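Local coordinates for 35 kDa hemin binding protein (Porphyromonas gingivalis, PDB 5Y1A) that probably binds hemin and joins a thioredoxin domain to a beta-sandwich domain, as a probable cargo of the type IX secretion system, at residues G92-F95 and I96-Q100; L102-G106 and F107-S111; D238-I242 and K243-V247; Q314-N318 and E319-P323. All coordinates share one frame; numbering follows the deposited sequence.

Contact 1: residues G92-F95 and I96-Q100; sequences GQLF and IALDQ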
loop_
_atom_site.group_PDB
_atom_site.type_symbol
_atom_site.label_atom_id
_atom_site.label_comp_id
_atom_site.label_asym_id
_atom_site.label_seq_id
_atom_site.Cartn_x
_atom_site.Cartn_y
_atom_site.Cartn_z
ATOM N N GLY A 92 -11.536 7.476 0.724
ATOM C CA GLY A 92 -12.959 7.718 0.433
ATOM C C GLY A 92 -13.275 7.745 -1.056
ATOM O O GLY A 92 -14.294 7.182 -1.500
ATOM N N GLN A 93 -12.402 8.385 -1.833
ATOM C CA GLN A 93 -12.565 8.462 -3.293
ATOM C C GLN A 93 -12.513 7.084 -3.922
ATOM O O GLN A 93 -13.298 6.774 -4.841
ATOM C CB GLN A 93 -11.496 9.354 -3.935
ATOM C CG GLN A 93 -11.700 10.850 -3.715
ATOM C CD GLN A 93 -13.095 11.316 -4.076
ATOM O OE1 GLN A 93 -13.546 11.160 -5.217
ATOM N NE2 GLN A 93 -13.780 11.912 -3.109
ATOM N N LEU A 94 -11.578 6.257 -3.434
ATOM C CA LEU A 94 -11.475 4.863 -3.902
ATOM C C LEU A 94 -12.785 4.105 -3.612
ATOM O O LEU A 94 -13.320 3.414 -4.504
ATOM C CB LEU A 94 -10.301 4.162 -3.233
ATOM C CG LEU A 94 -10.162 2.670 -3.566
ATOM C CD1 LEU A 94 -9.819 2.446 -5.033
ATOM C CD2 LEU A 94 -9.075 2.054 -2.655
ATOM N N PHE A 95 -13.290 4.244 -2.388
ATOM C CA PHE A 95 -14.560 3.615 -2.025
ATOM C C PHE A 95 -15.692 4.052 -2.956
ATOM O O PHE A 95 -16.417 3.216 -3.498
ATOM C CB PHE A 95 -14.967 3.860 -0.566
ATOM C CG PHE A 95 -16.257 3.185 -0.239
ATOM C CD1 PHE A 95 -16.279 1.843 0.112
ATOM C CD2 PHE A 95 -17.461 3.854 -0.434
ATOM C CE1 PHE A 95 -17.526 1.182 0.329
ATOM C CE2 PHE A 95 -18.704 3.218 -0.210
ATOM C CZ PHE A 95 -18.727 1.881 0.157
ATOM N N ILE A 96 -15.843 5.353 -3.138
ATOM C CA ILE A 96 -16.895 5.890 -4.026
ATOM C C ILE A 96 -16.837 5.280 -5.435
ATOM O O ILE A 96 -17.876 4.955 -6.017
ATOM C CB ILE A 96 -16.784 7.440 -4.077
ATOM C CG1 ILE A 96 -17.239 7.997 -2.719
ATOM C CG2 ILE A 96 -17.570 8.049 -5.283
ATOM C CD1 ILE A 96 -16.883 9.482 -2.514
ATOM N N ALA A 97 -15.623 5.114 -5.957
ATOM C CA ALA A 97 -15.405 4.518 -7.266
ATOM C C ALA A 97 -15.813 3.052 -7.281
ATOM O O ALA A 97 -16.502 2.603 -8.202
ATOM C CB ALA A 97 -13.912 4.687 -7.705
ATOM N N LEU A 98 -15.407 2.318 -6.245
ATOM C CA LEU A 98 -15.723 0.891 -6.115
ATOM C C LEU A 98 -17.234 0.721 -5.949
ATOM O O LEU A 98 -17.819 -0.223 -6.483
ATOM C CB LEU A 98 -14.971 0.281 -4.919
ATOM C CG LEU A 98 -13.470 0.044 -5.197
ATOM C CD1 LEU A 98 -12.697 -0.249 -3.919
ATOM C CD2 LEU A 98 -13.288 -1.098 -6.223
ATOM N N ASP A 99 -17.845 1.622 -5.180
ATOM C CA ASP A 99 -19.311 1.623 -5.036
ATOM C C ASP A 99 -20.027 1.834 -6.394
ATOM O O ASP A 99 -20.938 1.081 -6.759
ATOM C CB ASP A 99 -19.720 2.691 -4.017
ATOM C CG ASP A 99 -21.201 2.631 -3.638
ATOM O OD1 ASP A 99 -21.861 1.550 -3.755
ATOM O OD2 ASP A 99 -21.710 3.703 -3.210
ATOM N N GLN A 100 -19.598 2.835 -7.149
ATOM C CA GLN A 100 -20.130 3.048 -8.495
ATOM C C GLN A 100 -20.033 1.773 -9.360
ATOM O O GLN A 100 -20.968 1.429 -10.089
ATOM C CB GLN A 100 -19.421 4.224 -9.168
ATOM C CG GLN A 100 -20.032 4.597 -10.543
ATOM C CD GLN A 100 -21.538 4.893 -10.475
ATOM O OE1 GLN A 100 -21.999 5.641 -9.598
ATOM N NE2 GLN A 100 -22.310 4.313 -11.409
#

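Contact 2: residues L102-G106 and F107-S111; sequences LGIPG and FPTFS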
loop_
_atom_site.group_PDB
_atom_site.type_symbol
_atom_site.label_atom_id
_atom_site.label_comp_id
_atom_site.label_asym_id
_atom_site.label_seq_id
_atom_site.Cartn_x
_atom_site.Cartn_y
_atom_site.Cartn_z
ATOM N N LEU A 102 -19.441 -1.593 -8.257
ATOM C CA LEU A 102 -19.897 -2.866 -7.702
ATOM C C LEU A 102 -21.259 -2.824 -6.994
ATOM O O LEU A 102 -21.968 -3.856 -6.909
ATOM C CB LEU A 102 -18.834 -3.415 -6.735
ATOM C CG LEU A 102 -17.438 -3.640 -7.304
ATOM C CD1 LEU A 102 -16.480 -3.832 -6.122
ATOM C CD2 LEU A 102 -17.454 -4.898 -8.184
ATOM N N GLY A 103 -21.627 -1.643 -6.493
ATOM C CA GLY A 103 -22.884 -1.482 -5.763
ATOM C C GLY A 103 -22.738 -2.103 -4.374
ATOM O O GLY A 103 -23.222 -3.205 -4.133
ATOM N N ILE A 104 -22.082 -1.373 -3.476
ATOM C CA ILE A 104 -21.762 -1.842 -2.111
ATOM C C ILE A 104 -22.875 -1.414 -1.163
ATOM O O ILE A 104 -22.986 -0.247 -0.833
ATOM C CB ILE A 104 -20.395 -1.236 -1.650
ATOM C CG1 ILE A 104 -19.312 -1.676 -2.646
ATOM C CG2 ILE A 104 -20.052 -1.668 -0.187
ATOM C CD1 ILE A 104 -17.987 -0.897 -2.567
ATOM N N PRO A 105 -23.689 -2.380 -0.718
ATOM C CA PRO A 105 -24.948 -2.068 -0.023
ATOM C C PRO A 105 -24.816 -1.784 1.484
ATOM O O PRO A 105 -25.714 -1.188 2.065
ATOM C CB PRO A 105 -25.770 -3.337 -0.241
ATOM C CG PRO A 105 -24.750 -4.460 -0.292
ATOM C CD PRO A 105 -23.495 -3.837 -0.913
ATOM N N GLY A 106 -23.711 -2.197 2.085
ATOM C CA GLY A 106 -23.554 -2.202 3.552
ATOM C C GLY A 106 -22.216 -2.832 3.909
ATOM O O GLY A 106 -21.494 -3.303 3.023
ATOM N N PHE A 107 -21.888 -2.824 5.194
ATOM C CA PHE A 107 -20.603 -3.353 5.690
ATOM C C PHE A 107 -20.829 -4.447 6.743
ATOM O O PHE A 107 -21.846 -4.429 7.459
ATOM C CB PHE A 107 -19.751 -2.247 6.362
ATOM C CG PHE A 107 -19.395 -1.065 5.481
ATOM C CD1 PHE A 107 -19.302 -1.175 4.090
ATOM C CD2 PHE A 107 -19.091 0.160 6.086
ATOM C CE1 PHE A 107 -18.960 -0.058 3.285
ATOM C CE2 PHE A 107 -18.733 1.288 5.305
ATOM C CZ PHE A 107 -18.687 1.175 3.911
ATOM N N PRO A 108 -19.870 -5.391 6.875
ATOM C CA PRO A 108 -18.732 -5.556 5.975
ATOM C C PRO A 108 -19.167 -6.376 4.758
ATOM O O PRO A 108 -19.971 -7.309 4.887
ATOM C CB PRO A 108 -17.718 -6.344 6.827
ATOM C CG PRO A 108 -18.608 -7.192 7.737
ATOM C CD PRO A 108 -19.863 -6.389 7.972
ATOM N N THR A 109 -18.620 -6.036 3.600
ATOM C CA THR A 109 -18.830 -6.783 2.379
ATOM C C THR A 109 -17.472 -6.867 1.690
ATOM O O THR A 109 -16.498 -6.256 2.136
ATOM C CB THR A 109 -19.887 -6.081 1.435
ATOM O OG1 THR A 109 -19.640 -4.667 1.388
ATOM C CG2 THR A 109 -21.315 -6.322 1.914
ATOM N N PHE A 110 -17.385 -7.662 0.624
ATOM C CA PHE A 110 -16.122 -7.769 -0.102
ATOM C C PHE A 110 -16.331 -8.174 -1.539
ATOM O O PHE A 110 -17.376 -8.723 -1.896
ATOM C CB PHE A 110 -15.087 -8.685 0.590
ATOM C CG PHE A 110 -15.212 -10.199 0.292
ATOM C CD1 PHE A 110 -14.043 -10.953 0.089
ATOM C CD2 PHE A 110 -16.444 -10.855 0.262
ATOM C CE1 PHE A 110 -14.100 -12.336 -0.143
ATOM C CE2 PHE A 110 -16.505 -12.263 0.013
ATOM C CZ PHE A 110 -15.328 -12.983 -0.159
ATOM N N SER A 111 -15.310 -7.883 -2.332
ATOM C CA SER A 111 -15.269 -8.223 -3.748
ATOM C C SER A 111 -14.042 -9.104 -4.025
ATOM O O SER A 111 -12.920 -8.779 -3.570
ATOM C CB SER A 111 -15.166 -6.938 -4.559
ATOM O OG SER A 111 -14.916 -7.230 -5.917
#

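Contact 3: residues D238-I242 and K243-V247; sequences DGFEI and KDTDV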
loop_
_atom_site.group_PDB
_atom_site.type_symbol
_atom_site.label_atom_id
_atom_site.label_comp_id
_atom_site.label_asym_id
_atom_site.label_seq_id
_atom_site.Cartn_x
_atom_site.Cartn_y
_atom_site.Cartn_z
ATOM N N ASP A 238 2.181 8.971 3.181
ATOM C CA ASP A 238 1.196 9.975 3.592
ATOM C C ASP A 238 0.965 9.971 5.116
ATOM O O ASP A 238 -0.138 9.688 5.588
ATOM C CB ASP A 238 -0.133 9.699 2.876
ATOM C CG ASP A 238 -0.219 10.299 1.464
ATOM O OD1 ASP A 238 0.702 11.061 1.051
ATOM O OD2 ASP A 238 -1.253 10.030 0.777
ATOM N N GLY A 239 1.991 10.258 5.907
ATOM C CA GLY A 239 1.762 10.486 7.331
ATOM C C GLY A 239 1.468 9.248 8.151
ATOM O O GLY A 239 0.677 9.272 9.098
ATOM N N PHE A 240 2.090 8.143 7.758
ATOM C CA PHE A 240 2.084 6.958 8.576
ATOM C C PHE A 240 3.456 6.344 8.510
ATOM O O PHE A 240 4.251 6.648 7.590
ATOM C CB PHE A 240 1.001 5.948 8.127
ATOM C CG PHE A 240 1.065 5.572 6.665
ATOM C CD1 PHE A 240 1.724 4.427 6.244
ATOM C CD2 PHE A 240 0.412 6.357 5.711
ATOM C CE1 PHE A 240 1.744 4.071 4.876
ATOM C CE2 PHE A 240 0.412 5.999 4.362
ATOM C CZ PHE A 240 1.086 4.880 3.943
ATOM N N GLU A 241 3.731 5.469 9.470
ATOM C CA GLU A 241 5.054 4.877 9.593
ATOM C C GLU A 241 5.252 3.780 8.584
ATOM O O GLU A 241 4.298 3.086 8.238
ATOM C CB GLU A 241 5.255 4.322 11.002
ATOM C CG GLU A 241 5.251 5.415 12.092
ATOM C CD GLU A 241 5.724 4.905 13.445
ATOM O OE1 GLU A 241 6.635 5.556 14.023
ATOM O OE2 GLU A 241 5.199 3.865 13.923
ATOM N N ILE A 242 6.497 3.576 8.147
ATOM C CA ILE A 242 6.786 2.527 7.156
ATOM C C ILE A 242 6.706 1.091 7.719
ATOM O O ILE A 242 6.479 0.139 6.972
ATOM C CB ILE A 242 8.168 2.745 6.485
ATOM C CG1 ILE A 242 8.310 1.853 5.253
ATOM C CG2 ILE A 242 9.333 2.534 7.500
ATOM C CD1 ILE A 242 9.374 2.337 4.262
ATOM N N LYS A 243 6.923 0.937 9.022
ATOM C CA LYS A 243 6.909 -0.387 9.633
ATOM C C LYS A 243 5.591 -1.099 9.289
ATOM O O LYS A 243 4.513 -0.497 9.343
ATOM C CB LYS A 243 7.102 -0.261 11.146
ATOM C CG LYS A 243 7.136 -1.566 11.938
ATOM C CD LYS A 243 7.178 -1.234 13.429
ATOM C CE LYS A 243 6.592 -2.340 14.284
ATOM N NZ LYS A 243 6.289 -1.821 15.665
ATOM N N ASP A 244 5.723 -2.365 8.904
ATOM C CA ASP A 244 4.599 -3.272 8.554
ATOM C C ASP A 244 3.728 -2.740 7.409
ATOM O O ASP A 244 2.508 -2.663 7.553
ATOM C CB ASP A 244 3.701 -3.507 9.787
ATOM C CG ASP A 244 4.419 -4.203 10.906
ATOM O OD1 ASP A 244 5.226 -5.097 10.604
ATOM O OD2 ASP A 244 4.173 -3.848 12.077
ATOM N N THR A 245 4.354 -2.341 6.305
ATOM C CA THR A 245 3.638 -1.881 5.113
ATOM C C THR A 245 3.953 -2.786 3.932
ATOM O O THR A 245 5.068 -3.307 3.812
ATOM C CB THR A 245 3.988 -0.413 4.724
ATOM O OG1 THR A 245 5.410 -0.252 4.618
ATOM C CG2 THR A 245 3.439 0.556 5.750
ATOM N N ASP A 246 2.952 -2.965 3.063
ATOM C CA ASP A 246 3.088 -3.697 1.801
ATOM C C ASP A 246 2.717 -2.761 0.639
ATOM O O ASP A 246 1.976 -1.798 0.846
ATOM C CB ASP A 246 2.119 -4.889 1.766
ATOM C CG ASP A 246 2.456 -5.956 2.811
ATOM O OD1 ASP A 246 3.655 -6.267 2.971
ATOM O OD2 ASP A 246 1.529 -6.467 3.472
ATOM N N VAL A 247 3.205 -3.060 -0.567
ATOM C CA VAL A 247 2.660 -2.417 -1.786
ATOM C C VAL A 247 2.070 -3.531 -2.620
ATOM O O VAL A 247 2.733 -4.555 -2.891
ATOM C CB VAL A 247 3.702 -1.638 -2.618
ATOM C CG1 VAL A 247 3.057 -1.089 -3.932
ATOM C CG2 VAL A 247 4.279 -0.493 -1.790
#

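Contact 4: residues Q314-N318 and E319-P323; sequences QLVKN and ESLVP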
loop_
_atom_site.group_PDB
_atom_site.type_symbol
_atom_site.label_atom_id
_atom_site.label_comp_id
_atom_site.label_asym_id
_atom_site.label_seq_id
_atom_site.Cartn_x
_atom_site.Cartn_y
_atom_site.Cartn_z
ATOM N N GLN A 314 11.168 10.376 15.144
ATOM C CA GLN A 314 11.125 10.743 16.553
ATOM C C GLN A 314 12.234 11.711 16.882
ATOM O O GLN A 314 13.376 11.529 16.460
ATOM C CB GLN A 314 11.249 9.511 17.457
ATOM C CG GLN A 314 10.257 8.397 17.134
ATOM C CD GLN A 314 10.435 7.193 18.035
ATOM O OE1 GLN A 314 9.512 6.795 18.760
ATOM N NE2 GLN A 314 11.603 6.587 17.976
ATOM N N LEU A 315 11.889 12.763 17.626
ATOM C CA LEU A 315 12.878 13.626 18.219
ATOM C C LEU A 315 13.690 12.787 19.216
ATOM O O LEU A 315 13.114 12.080 20.065
ATOM C CB LEU A 315 12.195 14.801 18.931
ATOM C CG LEU A 315 13.143 15.780 19.596
ATOM C CD1 LEU A 315 13.912 16.551 18.545
ATOM C CD2 LEU A 315 12.371 16.728 20.526
ATOM N N VAL A 316 15.016 12.839 19.090
ATOM C CA VAL A 316 15.883 12.050 19.956
ATOM C C VAL A 316 16.989 12.855 20.565
ATOM O O VAL A 316 17.397 13.888 20.037
ATOM C CB VAL A 316 16.514 10.788 19.260
ATOM C CG1 VAL A 316 15.424 9.878 18.707
ATOM C CG2 VAL A 316 17.577 11.194 18.194
ATOM N N LYS A 317 17.472 12.382 21.705
ATOM C CA LYS A 317 18.612 12.996 22.352
ATOM C C LYS A 317 19.867 12.836 21.503
ATOM O O LYS A 317 20.155 11.753 20.996
ATOM C CB LYS A 317 18.815 12.394 23.741
ATOM C CG LYS A 317 19.654 13.265 24.632
ATOM C CD LYS A 317 20.110 12.503 25.841
ATOM C CE LYS A 317 21.024 13.353 26.683
ATOM N NZ LYS A 317 21.570 12.565 27.812
ATOM N N ASN A 318 20.602 13.933 21.349
ATOM C CA ASN A 318 21.820 13.971 20.549
ATOM C C ASN A 318 23.044 13.446 21.311
ATOM O O ASN A 318 23.964 14.205 21.629
ATOM C CB ASN A 318 22.047 15.399 20.027
ATOM C CG ASN A 318 23.211 15.497 19.071
ATOM O OD1 ASN A 318 23.623 14.504 18.454
ATOM N ND2 ASN A 318 23.762 16.701 18.943
ATOM N N GLU A 319 23.055 12.141 21.585
ATOM C CA GLU A 319 24.109 11.523 22.383
ATOM C C GLU A 319 24.146 10.011 22.147
ATOM O O GLU A 319 23.093 9.369 22.019
ATOM C CB GLU A 319 23.878 11.831 23.872
ATOM C CG GLU A 319 24.979 11.348 24.811
ATOM C CD GLU A 319 24.657 11.633 26.265
ATOM O OE1 GLU A 319 23.976 12.645 26.541
ATOM O OE2 GLU A 319 25.076 10.838 27.135
ATOM N N SER A 320 25.359 9.461 22.099
ATOM C CA SER A 320 25.593 8.015 21.885
ATOM C C SER A 320 24.739 7.437 20.769
ATOM O O SER A 320 24.158 6.376 20.912
ATOM C CB SER A 320 25.393 7.220 23.187
ATOM O OG SER A 320 26.219 7.759 24.206
ATOM N N LEU A 321 24.665 8.158 19.653
ATOM C CA LEU A 321 23.814 7.743 18.538
ATOM C C LEU A 321 24.310 6.444 17.923
ATOM O O LEU A 321 25.509 6.313 17.590
ATOM C CB LEU A 321 23.765 8.846 17.474
ATOM C CG LEU A 321 23.207 10.209 17.918
ATOM C CD1 LEU A 321 23.333 11.191 16.747
ATOM C CD2 LEU A 321 21.753 10.087 18.398
ATOM N N VAL A 322 23.396 5.485 17.782
ATOM C CA VAL A 322 23.723 4.212 17.172
ATOM C C VAL A 322 23.736 4.394 15.653
ATOM O O VAL A 322 23.114 5.339 15.144
ATOM C CB VAL A 322 22.724 3.081 17.566
ATOM C CG1 VAL A 322 22.709 2.875 19.086
ATOM C CG2 VAL A 322 21.311 3.348 17.001
ATOM N N PRO A 323 24.434 3.494 14.931
ATOM C CA PRO A 323 24.488 3.591 13.474
ATOM C C PRO A 323 23.101 3.629 12.840
ATOM O O PRO A 323 22.177 2.923 13.266
ATOM C CB PRO A 323 25.253 2.329 13.074
ATOM C CG PRO A 323 26.189 2.126 14.239
ATOM C CD PRO A 323 25.260 2.367 15.411
#

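Contact 1: residues G92-F95 and I96-Q100
Successive turns of helix 89-102, a helix of the thioredoxin domain, bring Leu94 against Leu98 and Phe95 against Asp99. The backbone evidence is a ladder of i to i+4 hydrogen bonds. Leu98 N binds Leu94 O at 2.9 Å, and Asp99 N reaches Phe95 O at 2.7 Å with an N-H...O angle of 165°. Ile96 N binds Gly92 O at 2.9 Å. Leu94 and Leu98 cross at a slant, with Leu94 CG set 3.9 Å from Leu98 CD1; both side chains continue onto strands, Leu94 onto Val78 and Leu98 onto Phe43. Because CG of Phe95 stands opposite the backbone N (chi1 -179°), the ring runs out beside the next turn and its CE2 lies 4.0 Å from Asp99 CB, reached obliquely. Tyr80 stacks on that ring. On the exposed flank, Gln93, modelled in two conformers, runs beside Ile96 in one of them. The carbonyls of Gly92 to Phe95 are thus taken by amides one turn on, while apolar branches join the helix to the sheet. The carboxylate of Asp99 works elsewhere: its OD1 accepts the backbone N of Ile104, which ties the helix to the loop that follows.

Contact 2: residues L102-G106 and F107-S111
A local chain reversal, in which Thr109 folds back on Gly106 and Ile104, leads from the end of helix 89-102 into strand 109-112 of the thioredoxin domain. The end-to-end directions of 102-106 and 107-111 differ by 156°, and the peptide bond before Pro108 is cis. The turn is spanned by Thr109 OG1, which donates to Gly106 O at 2.8 Å, approaching nearly in line with the carbonyl (C=O...donor angle 169°). With chi1 at 44°, the hydroxyl sits between the backbone N and the carbonyl carbon and is aimed at this oxygen. Ile104 fills the inside of the bend through a single methyl: its CG2 is 3.4 Å from Thr109 OG1, and it also meets the edge of the Phe107 ring near the ring plane, 4.0 Å from CE1. At the helix end, Leu102 CD1 packs 3.7 Å from Ser111 CB, while the Ser111 hydroxyl is bonded to Glu116. From the bend itself, Phe107 touches Cys48 and Cys51, and Pro108 touches Cys51. A cis-proline beside a cysteine pair spaced as CxxC at a helix start is a hallmark of thioredoxins, so the bend probably belongs to a thioredoxin-type active-site region. Chemically, one hydroxyl-to-carbonyl bond spans the fold-back, with the Ile104 methyl packed beside the buried hydroxyl.

Contact 3: residues D238-I242 and K243-V247
The ring of Phe240 receives Thr245 at its edge: Thr245 CG2 lies in the ring plane, 4.0 Å from CE1, and neither face takes an atom from 243-247. The rest of its surroundings come from neighbouring strands, with Val184, Lys186, Leu209 and Met210 all touching the side chain. The same threonine carries the polar part of the contact. Its OG1 donates to Ile242 O at 2.6 Å, in the carbonyl plane and on a lone pair (C=O...donor angle 137°). Across this bond the two side chains stand at about a right angle, and Ile242 CG1 comes within 3.6 Å of Thr245 OG1. The methyl branch of Thr245 leans over the preceding backbone, CG2 being 3.7 Å from Glu241 O. One side chain therefore meets the turn with its hydroxyl and the ring with its methyl. Asp244 takes a positive phi (58°) where the chain turns into the strand, and the backbone N of Thr245 is held by Asp272 OD1. Such a turn suits the loop between strands 228-235 and 245-252, which lie in different sheets, as expected of a connection in a beta-sandwich domain.

Contact 4: residues Q314-N318 and E319-P323
Lys317 and Glu319 lie alongside each other and point the same way, both extended, with CG opposite the backbone N. Their ends close a salt bridge in which Lys317 NZ is 2.7 Å from Glu319 OE1, approaching from above the carboxylate plane, 46° out of it. The backbone between them bends sharply: Asn318 is the centre of an inverse gamma turn, whose Glu319 N to Lys317 O bond is weak, 3.0 Å long with an N-H...O angle of 136°. Asn318 and Leu321 cross obliquely, and Leu321 CD1 lies 3.7 Å from Asn318 OD1. That oxygen accepts the backbone N of Ile297, so the amide anchors the turn to strand 296-298. Leu321 turns its other methyl to the backbone, CD2 being 3.5 Å from Lys317 O, and the same CD2 reaches Val316 CG2 at 4.3 Å. On this apolar side Val316 packs on Val308 of strand 305-309, and Leu321 on Ile297 of strand 296-298. The ion pair is on an exposed surface, where solvent would weaken it, and Lys317 is modelled in two conformers; the bridge is probably made only part of the time, with Asn318 and Leu321 supplying the firmer attachment to the fold.

Contacts 1 and 2 are partly buried and belong to the thioredoxin domain, in series along the chain; contacts 3 and 4 are at the surface. The first two touch directly, Phe95 CE1 packing 3.5 Å from Phe107 CE1. Contact 1 relies on repeated backbone bonds, whereas contacts 2 and 3 each use a threonine hydroxyl that grips a carbonyl three residues back, just where a strand begins. Contact 4 is the one with a salt bridge. It lies across the chain's centre from contacts 1 and 2, yet comes within about 6 Å of contact 3 at the nearest atoms, without touching.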